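Kelch domain-containing protein (Colletotrichum graminicola M1.001, PDB 5C86) probably oxidises alcohols to aldehydes at a copper centre, as an AA5-family alcohol oxidase of the galactose oxidase type built around a Kelch beta-propeller. Local coordinates at residues P8-P13 / S50-N55; W292-M297 / L310-F315; T345-G350 / G365-P370. All blocks are in the same frame, centred on the assembly; numbering follows the deposited sequence. Where two conformers were deposited one is given.

Interaction 1 (P8-P13 / S50-N55); sequences PMVKFP and SLYNVN
Phe12 and Pro13 close around the side chain of Ser50, while Val10 and Phe12 both reach Tyr52. No hydrogen bond joins the two segments. Their closest CA atoms, of Phe12 and Ser50, are 7.0 Å apart, and side chains, chiefly the Phe12 ring, fill most of the distance between them.

The apolar contacts come first. The CZ tip of the Phe12 ring meets CB of Tyr52 at 3.7 Å, the two side chains crossing at about a right angle. Val10 also crosses Tyr52 at about a right angle; its CG1, set anti to the backbone N (chi1 161°), lies 4.1 Å from Tyr52 CD1. A branched valine and two flat rings suit this place, because they bridge two backbones too far apart to pair.

The polar component is one hydroxyl in a largely carbon setting. Ser50 OG lies at the edge of the Phe12 ring, near its plane and 3.4 Å from CD1, and Pro13 CD approaches it to 3.3 Å. Serine is small enough to fit against both the Phe12 and the Pro13 rings, and its buried OG is satisfied by a hydrogen bond with Ser60 O.

The backbones pair with other strands, segment 8-13 with strand 364-369 and Ser50 with Val30. This is the face-to-face packing of adjacent blades in a beta-propeller, here between the N-terminal strand that completes the last blade and the third strand of the first.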
ATOM      1  N   PRO A   8     -13.596 -15.443   9.720  1.00 24.14           N
ATOM      2  CA  PRO A   8     -14.235 -14.906  10.917  1.00 27.37           C
ATOM      3  C   PRO A   8     -13.728 -13.531  11.300  1.00 26.11           C
ATOM      4  O   PRO A   8     -12.595 -13.115  10.924  1.00 22.76           O
ATOM      5  CB  PRO A   8     -13.795 -15.915  12.001  1.00 29.85           C
ATOM      6  CG  PRO A   8     -12.532 -16.522  11.461  1.00 30.15           C
ATOM      7  CD  PRO A   8     -12.847 -16.671   9.995  1.00 26.76           C
ATOM      8  N   MET A   9     -14.546 -12.787  12.059  0.50 26.51           N
ATOM      9  CA  MET A   9     -14.159 -11.465  12.515  0.50 27.01           C
ATOM     10  C   MET A   9     -13.003 -11.602  13.498  0.50 26.65           C
ATOM     11  O   MET A   9     -13.042 -12.454  14.388  0.50 28.23           O
ATOM     12  CB  MET A   9     -15.319 -10.684  13.197  0.50 31.87           C
ATOM     13  CG  MET A   9     -16.515 -10.243  12.329  0.50 33.99           C
ATOM     14  SD  MET A   9     -16.455  -8.771  11.254  0.50 43.77           S
ATOM     15  CE  MET A   9     -14.946  -8.019  11.677  0.50 32.46           C
ATOM     16  N   VAL A  10     -12.001 -10.741  13.318  1.00 23.52           N
ATOM     17  CA  VAL A  10     -10.775 -10.645  14.058  1.00 26.39           C
ATOM     18  C   VAL A  10     -10.904  -9.312  14.796  1.00 26.50           C
ATOM     19  O   VAL A  10     -11.250  -8.294  14.192  1.00 30.32           O
ATOM     20  CB  VAL A  10      -9.604 -10.649  13.063  1.00 31.52           C
ATOM     21  CG1 VAL A  10      -8.290 -10.108  13.625  1.00 35.92           C
ATOM     22  CG2 VAL A  10      -9.453 -12.083  12.549  1.00 34.96           C
ATOM     23  N   LYS A  11     -10.595  -9.295  16.073  1.00 25.00           N
ATOM     24  CA  LYS A  11     -10.779  -8.081  16.866  1.00 25.22           C
ATOM     25  C   LYS A  11      -9.502  -7.653  17.517  1.00 24.02           C
ATOM     26  O   LYS A  11      -8.841  -8.403  18.233  1.00 23.03           O
ATOM     27  CB  LYS A  11     -11.843  -8.365  17.938  1.00 31.53           C
ATOM     28  CG  LYS A  11     -12.894  -7.261  18.074  0.85 33.27           C
ATOM     29  CD  LYS A  11     -13.416  -7.185  19.517  0.70 35.65           C
ATOM     30  CE  LYS A  11     -13.963  -8.528  19.991  0.70 35.74           C
ATOM     31  NZ  LYS A  11     -14.080  -8.581  21.479  0.70 34.49           N
ATOM     32  N   PHE A  12      -9.067  -6.437  17.269  1.00 19.08           N
ATOM     33  CA  PHE A  12      -7.894  -5.958  17.824  1.00 19.45           C
ATOM     34  C   PHE A  12      -8.198  -5.079  19.082  1.00 19.56           C
ATOM     35  O   PHE A  12      -9.225  -4.450  19.125  1.00 21.67           O
ATOM     36  CB  PHE A  12      -7.120  -5.050  16.810  1.00 18.69           C
ATOM     37  CG  PHE A  12      -6.380  -5.840  15.739  1.00 18.09           C
ATOM     38  CD1 PHE A  12      -5.094  -6.343  15.957  1.00 17.73           C
ATOM     39  CD2 PHE A  12      -6.960  -5.986  14.500  1.00 19.49           C
ATOM     40  CE1 PHE A  12      -4.441  -7.088  14.983  1.00 19.74           C
ATOM     41  CE2 PHE A  12      -6.299  -6.712  13.505  1.00 20.11           C
ATOM     42  CZ  PHE A  12      -5.046  -7.242  13.751  1.00 19.00           C
ATOM     43  N   PRO A  13      -7.222  -4.932  19.948  1.00 21.99           N
ATOM     44  CA  PRO A  13      -7.440  -4.068  21.131  1.00 22.68           C
ATOM     45  C   PRO A  13      -7.222  -2.593  20.773  1.00 22.08           C
ATOM     46  O   PRO A  13      -7.397  -1.736  21.667  1.00 23.60           O
ATOM     47  CB  PRO A  13      -6.354  -4.534  22.077  1.00 22.09           C
ATOM     48  CG  PRO A  13      -5.200  -4.907  21.163  1.00 21.46           C
ATOM     49  CD  PRO A  13      -5.897  -5.585  20.011  1.00 21.14           C
ATOM     50  N   SER A  50      -0.586  -3.569  17.983  1.00 17.38           N
ATOM     51  CA  SER A  50      -0.996  -4.946  18.241  1.00 17.02           C
ATOM     52  C   SER A  50      -0.601  -5.765  17.011  1.00 21.01           C
ATOM     53  O   SER A  50      -0.343  -5.210  15.931  1.00 21.39           O
ATOM     54  CB  SER A  50      -2.463  -5.052  18.550  1.00 18.81           C
ATOM     55  OG  SER A  50      -2.968  -6.380  18.619  1.00 18.19           O
ATOM     56  N   LEU A  51      -0.435  -7.057  17.204  1.00 20.55           N
ATOM     57  CA  LEU A  51       0.061  -7.979  16.158  1.00 19.61           C
ATOM     58  C   LEU A  51      -0.848  -9.153  16.014  1.00 20.78           C
ATOM     59  O   LEU A  51      -1.164  -9.795  17.040  1.00 21.22           O
ATOM     60  CB  LEU A  51       1.427  -8.464  16.543  1.00 19.71           C
ATOM     61  CG  LEU A  51       2.161  -9.367  15.530  1.00 22.24           C
ATOM     62  CD1 LEU A  51       2.703  -8.502  14.422  1.00 22.97           C
ATOM     63  CD2 LEU A  51       3.304 -10.181  16.165  1.00 27.50           C
ATOM     64  N   TYR A  52      -1.249  -9.490  14.780  1.00 16.88           N
ATOM     65  CA  TYR A  52      -2.019 -10.671  14.500  1.00 17.67           C
ATOM     66  C   TYR A  52      -1.066 -11.718  13.921  1.00 16.53           C
ATOM     67  O   TYR A  52      -0.340 -11.463  12.993  1.00 17.40           O
ATOM     68  CB  TYR A  52      -3.161 -10.442  13.489  1.00 18.17           C
ATOM     69  CG  TYR A  52      -3.863 -11.670  12.986  1.00 20.68           C
ATOM     70  CD1 TYR A  52      -4.820 -12.303  13.728  1.00 22.41           C
ATOM     71  CD2 TYR A  52      -3.583 -12.166  11.740  1.00 20.77           C
ATOM     72  CE1 TYR A  52      -5.452 -13.440  13.267  1.00 25.14           C
ATOM     73  CE2 TYR A  52      -4.234 -13.249  11.246  1.00 23.48           C
ATOM     74  CZ  TYR A  52      -5.151 -13.891  12.023  1.00 24.71           C
ATOM     75  OH  TYR A  52      -5.776 -14.970  11.464  1.00 31.61           O
ATOM     76  N   ASN A  53      -0.991 -12.879  14.585  1.00 18.78           N
ATOM     77  CA  ASN A  53      -0.159 -13.977  14.134  1.00 19.80           C
ATOM     78  C   ASN A  53      -0.925 -14.831  13.168  1.00 20.29           C
ATOM     79  O   ASN A  53      -1.936 -15.440  13.502  1.00 20.21           O
ATOM     80  CB  ASN A  53       0.268 -14.793  15.371  1.00 19.60           C
ATOM     81  CG  ASN A  53       1.304 -15.787  15.031  1.00 21.59           C
ATOM     82  OD1 ASN A  53       1.066 -16.679  14.255  1.00 24.73           O
ATOM     83  ND2 ASN A  53       2.438 -15.566  15.491  1.00 25.73           N
ATOM     84  N   VAL A  54      -0.472 -14.857  11.916  1.00 20.35           N
ATOM     85  CA  VAL A  54      -1.178 -15.570  10.838  1.00 22.19           C
ATOM     86  C   VAL A  54      -1.087 -17.099  11.010  1.00 22.03           C
ATOM     87  O   VAL A  54      -1.940 -17.808  10.511  1.00 27.58           O
ATOM     88  CB  VAL A  54      -0.669 -15.150   9.440  1.00 22.92           C
ATOM     89  CG1 VAL A  54      -0.949 -13.652   9.212  1.00 25.46           C
ATOM     90  CG2 VAL A  54       0.791 -15.367   9.270  1.00 23.88           C
ATOM     91  N   ASN A  55      -0.041 -17.581  11.674  1.00 22.63           N
ATOM     92  CA  ASN A  55       0.060 -19.055  11.908  1.00 27.28           C
ATOM     93  C   ASN A  55      -0.834 -19.559  13.056  1.00 26.90           C
ATOM     94  O   ASN A  55      -1.556 -20.552  12.917  1.00 31.21           O
ATOM     95  CB  ASN A  55       1.521 -19.445  12.110  1.00 28.38           C
ATOM     96  CG  ASN A  55       2.338 -19.362  10.784  1.00 34.37           C
ATOM     97  OD1 ASN A  55       3.554 -19.271  10.822  1.00 45.77           O
ATOM     98  ND2 ASN A  55       1.671 -19.431   9.635  1.00 37.89           N
TER

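Interaction 2 (W292-M297 / L310-F315); sequences WVVGGM and LTPELF
Val293 and Glu313 form an antiparallel hydrogen-bonded pair. Val293 N donates to Glu313 O at 2.9 Å, almost straight at 172°, and Glu313 N returns a bond to Val293 O, also 2.9 Å long. Next to it, Trp292 and Leu314 make a non-hydrogen-bonded pair, in which the Trp292 CA-H points to Glu313 O over 3.5 Å. That oxygen therefore has both an N-H and a weaker C-H partner.

Segments 292-297 and 310-315 hold the second and third strands of one four-stranded antiparallel propeller blade. Gly295 and Gly296, directly after the second strand, are consistent with the paired glycines of the Kelch motif. Gly295 has a positive phi of 81°, and at the backbone angles of Gly296 a CB would press on the preceding carbonyl oxygen.

Apolar packing centres on Pro312. Trp292 CG is anti to its backbone N (chi1 -170°), and the indole lies alongside the proline, both pointing the same way. Pro312 CB is 3.4 Å from Trp292 NE1, while its CG is 4.0 Å from Val294 CG2. Val294 CB in turn lies 3.7 Å above one indole face, toward the rim. Proline gives the indole a compact carbon surface, and Trp292 NE1 has its own partner in Thr325 OG1.

The buried carboxylate of Glu313 makes a salt bridge through OE1 with Arg278 and a hydrogen bond through OE2 with Lys275 N, two partners that would be expected to favour its ionised form. Arg278 also bonds Thr311 O and Gly295 O, tying both segments to it.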
ATOM      1  N   TRP A 292      -8.530  -5.591  -5.840  1.00 10.92           N
ATOM      2  CA  TRP A 292      -9.791  -5.563  -5.028  1.00 10.59           C
ATOM      3  C   TRP A 292      -9.938  -4.180  -4.429  1.00 11.28           C
ATOM      4  O   TRP A 292      -8.950  -3.664  -3.862  1.00 11.18           O
ATOM      5  CB  TRP A 292      -9.646  -6.553  -3.972  1.00 11.61           C
ATOM      6  CG  TRP A 292     -10.895  -6.867  -3.174  1.00 11.13           C
ATOM      7  CD1 TRP A 292     -12.037  -7.335  -3.665  1.00 12.69           C
ATOM      8  CD2 TRP A 292     -11.004  -6.841  -1.753  1.00 10.82           C
ATOM      9  NE1 TRP A 292     -12.901  -7.650  -2.621  1.00 11.46           N
ATOM     10  CE2 TRP A 292     -12.292  -7.342  -1.454  1.00 11.68           C
ATOM     11  CE3 TRP A 292     -10.160  -6.488  -0.715  1.00 11.77           C
ATOM     12  CZ2 TRP A 292     -12.700  -7.528  -0.141  1.00 12.63           C
ATOM     13  CZ3 TRP A 292     -10.587  -6.717   0.605  1.00 11.79           C
ATOM     14  CH2 TRP A 292     -11.841  -7.237   0.833  1.00 12.71           C
ATOM     15  N   VAL A 293     -11.118  -3.612  -4.578  1.00 11.02           N
ATOM     16  CA  VAL A 293     -11.452  -2.271  -4.106  1.00 10.74           C
ATOM     17  C   VAL A 293     -12.495  -2.442  -3.041  1.00 11.25           C
ATOM     18  O   VAL A 293     -13.604  -2.888  -3.370  1.00 11.23           O
ATOM     19  CB  VAL A 293     -11.915  -1.333  -5.213  1.00 11.81           C
ATOM     20  CG1 VAL A 293     -12.055   0.038  -4.662  1.00 13.10           C
ATOM     21  CG2 VAL A 293     -10.866  -1.322  -6.361  1.00 13.35           C
ATOM     22  N   VAL A 294     -12.157  -2.076  -1.810  1.00 10.64           N
ATOM     23  CA  VAL A 294     -13.044  -2.370  -0.681  1.00 11.12           C
ATOM     24  C   VAL A 294     -13.347  -1.100   0.141  1.00 11.06           C
ATOM     25  O   VAL A 294     -12.472  -0.247   0.389  1.00 11.16           O
ATOM     26  CB  VAL A 294     -12.420  -3.414   0.259  1.00 11.07           C
ATOM     27  CG1 VAL A 294     -11.002  -3.124   0.680  1.00 11.12           C
ATOM     28  CG2 VAL A 294     -13.318  -3.740   1.474  1.00 12.96           C
ATOM     29  N   GLY A 295     -14.626  -0.991   0.523  1.00 10.89           N
ATOM     30  CA  GLY A 295     -15.044   0.075   1.438  1.00 11.73           C
ATOM     31  C   GLY A 295     -15.252   1.390   0.749  1.00 10.92           C
ATOM     32  O   GLY A 295     -15.528   1.488  -0.453  1.00 11.96           O
ATOM     33  N   GLY A 296     -15.058   2.459   1.540  1.00 11.26           N
ATOM     34  CA  GLY A 296     -15.346   3.810   1.071  1.00 12.26           C
ATOM     35  C   GLY A 296     -16.813   4.196   1.228  1.00 12.31           C
ATOM     36  O   GLY A 296     -17.677   3.357   1.458  1.00 11.79           O
ATOM     37  N   MET A 297     -17.053   5.474   1.068  1.00 11.89           N
ATOM     38  CA  MET A 297     -18.419   6.050   1.148  1.00 12.13           C
ATOM     39  C   MET A 297     -18.715   6.931  -0.006  1.00 13.12           C
ATOM     40  O   MET A 297     -17.812   7.324  -0.768  1.00 12.26           O
ATOM     41  CB  MET A 297     -18.529   6.821   2.478  1.00 13.41           C
ATOM     42  CG  MET A 297     -17.696   8.085   2.547  1.00 14.22           C
ATOM     43  SD  MET A 297     -17.300   8.716   4.197  1.00 13.97           S
ATOM     44  CE  MET A 297     -18.940   9.074   4.878  1.00 14.61           C
ATOM     45  N   LEU A 310     -20.781  -1.087   1.024  1.00 14.71           N
ATOM     46  CA  LEU A 310     -20.570  -2.343   1.714  1.00 13.35           C
ATOM     47  C   LEU A 310     -20.276  -3.536   0.788  1.00 12.82           C
ATOM     48  O   LEU A 310     -19.985  -4.606   1.255  1.00 15.14           O
ATOM     49  CB  LEU A 310     -21.826  -2.693   2.548  1.00 16.25           C
ATOM     50  CG  LEU A 310     -22.063  -1.658   3.633  1.00 16.00           C
ATOM     51  CD1 LEU A 310     -23.354  -2.128   4.445  1.00 18.98           C
ATOM     52  CD2 LEU A 310     -20.903  -1.534   4.587  1.00 16.78           C
ATOM     53  N   THR A 311     -20.362  -3.328  -0.517  1.00 12.34           N
ATOM     54  CA  THR A 311     -20.055  -4.331  -1.512  1.00 14.35           C
ATOM     55  C   THR A 311     -18.709  -3.945  -2.231  1.00 13.99           C
ATOM     56  O   THR A 311     -18.706  -2.970  -3.015  1.00 13.69           O
ATOM     57  CB  THR A 311     -21.141  -4.441  -2.552  1.00 15.20           C
ATOM     58  OG1 THR A 311     -22.354  -4.850  -1.865  1.00 17.17           O
ATOM     59  CG2 THR A 311     -20.829  -5.500  -3.507  1.00 15.25           C
ATOM     60  N   PRO A 312     -17.661  -4.755  -1.994  1.00 13.23           N
ATOM     61  CA  PRO A 312     -16.355  -4.490  -2.673  1.00 13.38           C
ATOM     62  C   PRO A 312     -16.498  -4.877  -4.102  1.00 13.15           C
ATOM     63  O   PRO A 312     -17.450  -5.585  -4.496  1.00 13.21           O
ATOM     64  CB  PRO A 312     -15.399  -5.394  -1.963  1.00 12.72           C
ATOM     65  CG  PRO A 312     -16.028  -5.776  -0.592  1.00 12.70           C
ATOM     66  CD  PRO A 312     -17.502  -5.767  -0.951  1.00 12.84           C
ATOM     67  N   GLU A 313     -15.511  -4.484  -4.928  1.00 12.78           N
ATOM     68  CA  GLU A 313     -15.407  -4.867  -6.314  1.00 12.08           C
ATOM     69  C   GLU A 313     -14.069  -5.436  -6.628  1.00 11.22           C
ATOM     70  O   GLU A 313     -13.069  -5.001  -6.129  1.00 12.21           O
ATOM     71  CB  GLU A 313     -15.757  -3.692  -7.224  1.00 13.57           C
ATOM     72  CG  GLU A 313     -17.282  -3.387  -7.226  1.00 15.15           C
ATOM     73  CD  GLU A 313     -17.587  -2.091  -7.986  1.00 18.33           C
ATOM     74  OE1 GLU A 313     -17.371  -0.948  -7.415  1.00 18.10           O
ATOM     75  OE2 GLU A 313     -17.950  -2.177  -9.224  1.00 18.58           O
ATOM     76  N   LEU A 314     -14.083  -6.461  -7.465  1.00 12.46           N
ATOM     77  CA  LEU A 314     -12.899  -7.118  -8.017  1.00 12.22           C
ATOM     78  C   LEU A 314     -12.684  -6.573  -9.412  1.00 12.72           C
ATOM     79  O   LEU A 314     -13.563  -6.659 -10.259  1.00 13.44           O
ATOM     80  CB  LEU A 314     -13.108  -8.630  -8.030  1.00 14.80           C
ATOM     81  CG  LEU A 314     -11.930  -9.428  -8.500  1.00 16.36           C
ATOM     82  CD1 LEU A 314     -10.662  -9.212  -7.721  1.00 17.40           C
ATOM     83  CD2 LEU A 314     -12.365 -10.911  -8.422  1.00 18.57           C
ATOM     84  N   PHE A 315     -11.535  -5.926  -9.651  1.00 11.35           N
ATOM     85  CA  PHE A 315     -11.262  -5.326 -10.956  1.00 11.99           C
ATOM     86  C   PHE A 315     -10.209  -6.165 -11.688  1.00 13.41           C
ATOM     87  O   PHE A 315      -9.212  -6.551 -11.122  1.00 12.37           O
ATOM     88  CB  PHE A 315     -10.713  -3.923 -10.782  1.00 11.40           C
ATOM     89  CG  PHE A 315     -10.284  -3.246 -12.061  1.00 11.83           C
ATOM     90  CD1 PHE A 315     -11.217  -2.804 -12.970  1.00 13.01           C
ATOM     91  CD2 PHE A 315      -8.943  -3.096 -12.369  1.00 12.29           C
ATOM     92  CE1 PHE A 315     -10.801  -2.151 -14.101  1.00 13.36           C
ATOM     93  CE2 PHE A 315      -8.518  -2.470 -13.516  1.00 13.61           C
ATOM     94  CZ  PHE A 315      -9.476  -2.015 -14.400  1.00 12.92           C
TER

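Interaction 3 (T345-G350 / G365-P370); sequences TIWSGG and GQFWSP
Trp347 and Phe367 meet obliquely across a non-hydrogen-bonded pair, their ring planes inclined at 57° with centroids 5.6 Å apart. Phe367 CG is anti to the carbonyl carbon, beside the backbone N (chi1 -67°); the ring's CD1 edge lies near the Trp347 backbone and its CZ near Trp347 CE3, which sits over one face, offset toward the rim. Trp347 CB is 3.7 Å from Phe367 CE1. Trp347 CG is anti to its backbone N (chi1 161°). The indole leans along its own strand, with CH2 3.5 Å from Gly365 CA and one face against Gly349 N. Glycine suits both positions: the Gly349 and Gly365 CA atoms are only 3.7 Å apart, and a CB on either would collide with the indole.

On the opposite face of the sheet, Ile346 and Trp368 lie side by side, pointing the same way. Ile346 CD1 meets the indole edge 4.0 Å from CE3, and Pro370 CA covers part of one face. Thr345 OG1 is turned between its backbone N and carbonyl carbon, where it bonds Asp343 OD1, and its CG2 methyl packs 3.6 Å from Ser369 OG.

Two reciprocal pairs of backbone bonds, Ile346 with Trp368 and Ser348 with Gln366, fix this register. In the last propeller blade, strand 346-350 also pairs with the inner strand 336-340, and strand 364-369 with the outermost strand 5-11, through which the N-terminal end closes the propeller ring.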
ATOM      1  N   THR A 345      -4.932 -14.054   0.878  1.00 12.44           N
ATOM      2  CA  THR A 345      -6.149 -13.428   1.347  1.00 12.40           C
ATOM      3  C   THR A 345      -5.821 -11.921   1.562  1.00 11.74           C
ATOM      4  O   THR A 345      -4.657 -11.478   1.532  1.00 12.40           O
ATOM      5  CB  THR A 345      -6.633 -14.031   2.699  1.00 13.08           C
ATOM      6  OG1 THR A 345      -5.687 -13.683   3.693  1.00 14.46           O
ATOM      7  CG2 THR A 345      -6.852 -15.521   2.525  1.00 13.92           C
ATOM      8  N   ILE A 346      -6.889 -11.155   1.817  1.00 12.10           N
ATOM      9  CA  ILE A 346      -6.794  -9.715   1.967  1.00 11.47           C
ATOM     10  C   ILE A 346      -7.434  -9.272   3.261  1.00 12.39           C
ATOM     11  O   ILE A 346      -8.625  -9.513   3.478  1.00 13.59           O
ATOM     12  CB  ILE A 346      -7.429  -8.968   0.835  1.00 11.22           C
ATOM     13  CG1 ILE A 346      -6.926  -9.474  -0.521  1.00 12.26           C
ATOM     14  CG2 ILE A 346      -7.089  -7.484   0.971  1.00 11.64           C
ATOM     15  CD1 ILE A 346      -7.435  -8.750  -1.759  1.00 11.02           C
ATOM     16  N   TRP A 347      -6.643  -8.711   4.110  1.00 11.82           N
ATOM     17  CA  TRP A 347      -7.196  -7.981   5.311  1.00 12.35           C
ATOM     18  C   TRP A 347      -8.046  -6.835   4.909  1.00 12.74           C
ATOM     19  O   TRP A 347      -7.721  -6.077   4.002  1.00 11.62           O
ATOM     20  CB  TRP A 347      -6.067  -7.473   6.161  1.00 12.46           C
ATOM     21  CG  TRP A 347      -6.447  -6.395   7.091  1.00 12.77           C
ATOM     22  CD1 TRP A 347      -6.149  -5.043   6.917  1.00 12.66           C
ATOM     23  CD2 TRP A 347      -7.096  -6.518   8.339  1.00 13.86           C
ATOM     24  NE1 TRP A 347      -6.661  -4.322   7.985  1.00 14.47           N
ATOM     25  CE2 TRP A 347      -7.213  -5.222   8.860  1.00 13.81           C
ATOM     26  CE3 TRP A 347      -7.643  -7.593   9.041  1.00 15.10           C
ATOM     27  CZ2 TRP A 347      -7.859  -4.977  10.106  1.00 15.46           C
ATOM     28  CZ3 TRP A 347      -8.279  -7.356  10.284  1.00 14.03           C
ATOM     29  CH2 TRP A 347      -8.380  -6.067  10.755  1.00 15.23           C
ATOM     30  N   SER A 348      -9.211  -6.698   5.576  1.00 12.26           N
ATOM     31  CA  SER A 348     -10.070  -5.476   5.515  1.00 13.77           C
ATOM     32  C   SER A 348     -10.628  -5.153   6.921  1.00 13.95           C
ATOM     33  O   SER A 348     -11.262  -6.054   7.523  1.00 14.85           O
ATOM     34  CB  SER A 348     -11.212  -5.705   4.576  1.00 15.13           C
ATOM     35  OG  SER A 348     -12.163  -4.658   4.655  1.00 12.66           O
ATOM     36  N   GLY A 349     -10.299  -3.959   7.408  1.00 13.25           N
ATOM     37  CA  GLY A 349     -10.873  -3.651   8.712  1.00 13.22           C
ATOM     38  C   GLY A 349     -10.659  -2.257   9.086  1.00 15.29           C
ATOM     39  O   GLY A 349     -10.351  -1.416   8.301  1.00 13.78           O
ATOM     40  N   GLY A 350     -10.870  -1.991  10.371  1.00 15.06           N
ATOM     41  CA  GLY A 350     -10.716  -0.610  10.841  1.00 15.16           C
ATOM     42  C   GLY A 350     -11.888   0.309  10.547  1.00 13.16           C
ATOM     43  O   GLY A 350     -12.960  -0.106  10.117  1.00 14.99           O
ATOM     44  N   GLY A 365     -11.885  -6.557  11.874  1.00 18.95           N
ATOM     45  CA  GLY A 365     -11.831  -6.757  10.452  1.00 18.04           C
ATOM     46  C   GLY A 365     -11.882  -8.219  10.173  1.00 18.96           C
ATOM     47  O   GLY A 365     -12.172  -9.012  11.068  1.00 18.48           O
ATOM     48  N   GLN A 366     -11.711  -8.577   8.912  1.00 16.32           N
ATOM     49  CA  GLN A 366     -11.796  -9.975   8.482  1.00 17.28           C
ATOM     50  C   GLN A 366     -10.819 -10.111   7.298  1.00 16.13           C
ATOM     51  O   GLN A 366     -10.506  -9.080   6.648  1.00 16.27           O
ATOM     52  CB  GLN A 366     -13.165 -10.358   7.966  1.00 21.27           C
ATOM     53  CG  GLN A 366     -14.320 -10.294   8.951  1.00 24.42           C
ATOM     54  CD  GLN A 366     -15.688 -10.371   8.273  1.00 24.11           C
ATOM     55  OE1 GLN A 366     -16.235  -9.380   7.746  1.00 24.50           O
ATOM     56  NE2 GLN A 366     -16.253 -11.554   8.281  1.00 24.43           N
ATOM     57  N   PHE A 367     -10.512 -11.344   6.942  1.00 15.10           N
ATOM     58  CA  PHE A 367      -9.719 -11.638   5.781  1.00 14.99           C
ATOM     59  C   PHE A 367     -10.604 -12.160   4.729  1.00 14.99           C
ATOM     60  O   PHE A 367     -11.436 -13.070   4.938  1.00 16.69           O
ATOM     61  CB  PHE A 367      -8.629 -12.652   6.181  1.00 14.46           C
ATOM     62  CG  PHE A 367      -7.634 -12.109   7.120  1.00 14.72           C
ATOM     63  CD1 PHE A 367      -6.474 -11.355   6.722  1.00 13.21           C
ATOM     64  CD2 PHE A 367      -7.814 -12.242   8.506  1.00 17.79           C
ATOM     65  CE1 PHE A 367      -5.617 -10.872   7.581  1.00 15.25           C
ATOM     66  CE2 PHE A 367      -6.881 -11.706   9.405  1.00 18.30           C
ATOM     67  CZ  PHE A 367      -5.761 -11.039   8.961  1.00 16.71           C
ATOM     68  N   TRP A 368     -10.526 -11.573   3.553  1.00 13.46           N
ATOM     69  CA  TRP A 368     -11.304 -12.008   2.418  1.00 12.89           C
ATOM     70  C   TRP A 368     -10.463 -12.975   1.556  1.00 13.39           C
ATOM     71  O   TRP A 368      -9.331 -12.660   1.202  1.00 13.49           O
ATOM     72  CB  TRP A 368     -11.754 -10.860   1.519  1.00 12.30           C
ATOM     73  CG  TRP A 368     -12.566 -11.226   0.362  1.00 12.22           C
ATOM     74  CD1 TRP A 368     -13.855 -11.775   0.346  1.00 12.22           C
ATOM     75  CD2 TRP A 368     -12.225 -11.033  -1.022  1.00 11.97           C
ATOM     76  NE1 TRP A 368     -14.253 -11.993  -0.898  1.00 13.03           N
ATOM     77  CE2 TRP A 368     -13.285 -11.528  -1.788  1.00 11.59           C
ATOM     78  CE3 TRP A 368     -11.062 -10.545  -1.686  1.00 12.97           C
ATOM     79  CZ2 TRP A 368     -13.296 -11.462  -3.179  1.00 13.70           C
ATOM     80  CZ3 TRP A 368     -11.092 -10.472  -3.025  1.00 12.03           C
ATOM     81  CH2 TRP A 368     -12.131 -10.990  -3.800  1.00 12.15           C
ATOM     82  N   SER A 369     -11.023 -14.125   1.279  1.00 13.36           N
ATOM     83  CA  SER A 369     -10.404 -15.105   0.404  1.00 14.64           C
ATOM     84  C   SER A 369     -10.939 -14.874  -0.976  1.00 13.85           C
ATOM     85  O   SER A 369     -12.161 -15.066  -1.279  1.00 13.27           O
ATOM     86  CB  SER A 369     -10.718 -16.559   0.840  1.00 15.37           C
ATOM     87  OG  SER A 369     -10.097 -16.898   2.018  1.00 15.79           O
ATOM     88  N   PRO A 370     -10.054 -14.496  -1.950  1.00 11.66           N
ATOM     89  CA  PRO A 370     -10.542 -14.290  -3.268  1.00 12.51           C
ATOM     90  C   PRO A 370     -10.981 -15.559  -4.048  1.00 12.13           C
ATOM     91  O   PRO A 370     -10.646 -16.672  -3.616  1.00 12.15           O
ATOM     92  CB  PRO A 370      -9.327 -13.584  -4.012  1.00 12.35           C
ATOM     93  CG  PRO A 370      -8.505 -13.069  -2.923  1.00 11.82           C
ATOM     94  CD  PRO A 370      -8.634 -14.074  -1.806  1.00 12.83           C
TER

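How the interactions relate
Interaction 3 lies midway: its centre is about 11 Å from those of interactions 1 and 2, which are about 22 Å apart. It belongs to the last blade, with interaction 2 in the blade before it and interaction 1 leading to the first. Val10 N probably bonds Gly365 O at 2.8 Å, and Phe12 CE2 packs 3.5 Å from Trp347 CH2. Towards the preceding blade, Trp292 stacks on Trp368, with CD1 of the former 3.3 Å from CZ3 of the latter. Interactions 1 and 2 are away from the copper site, but Gly349 is about 10 Å from the side chain of His335, a copper ligand in another structure; this model is copper-free.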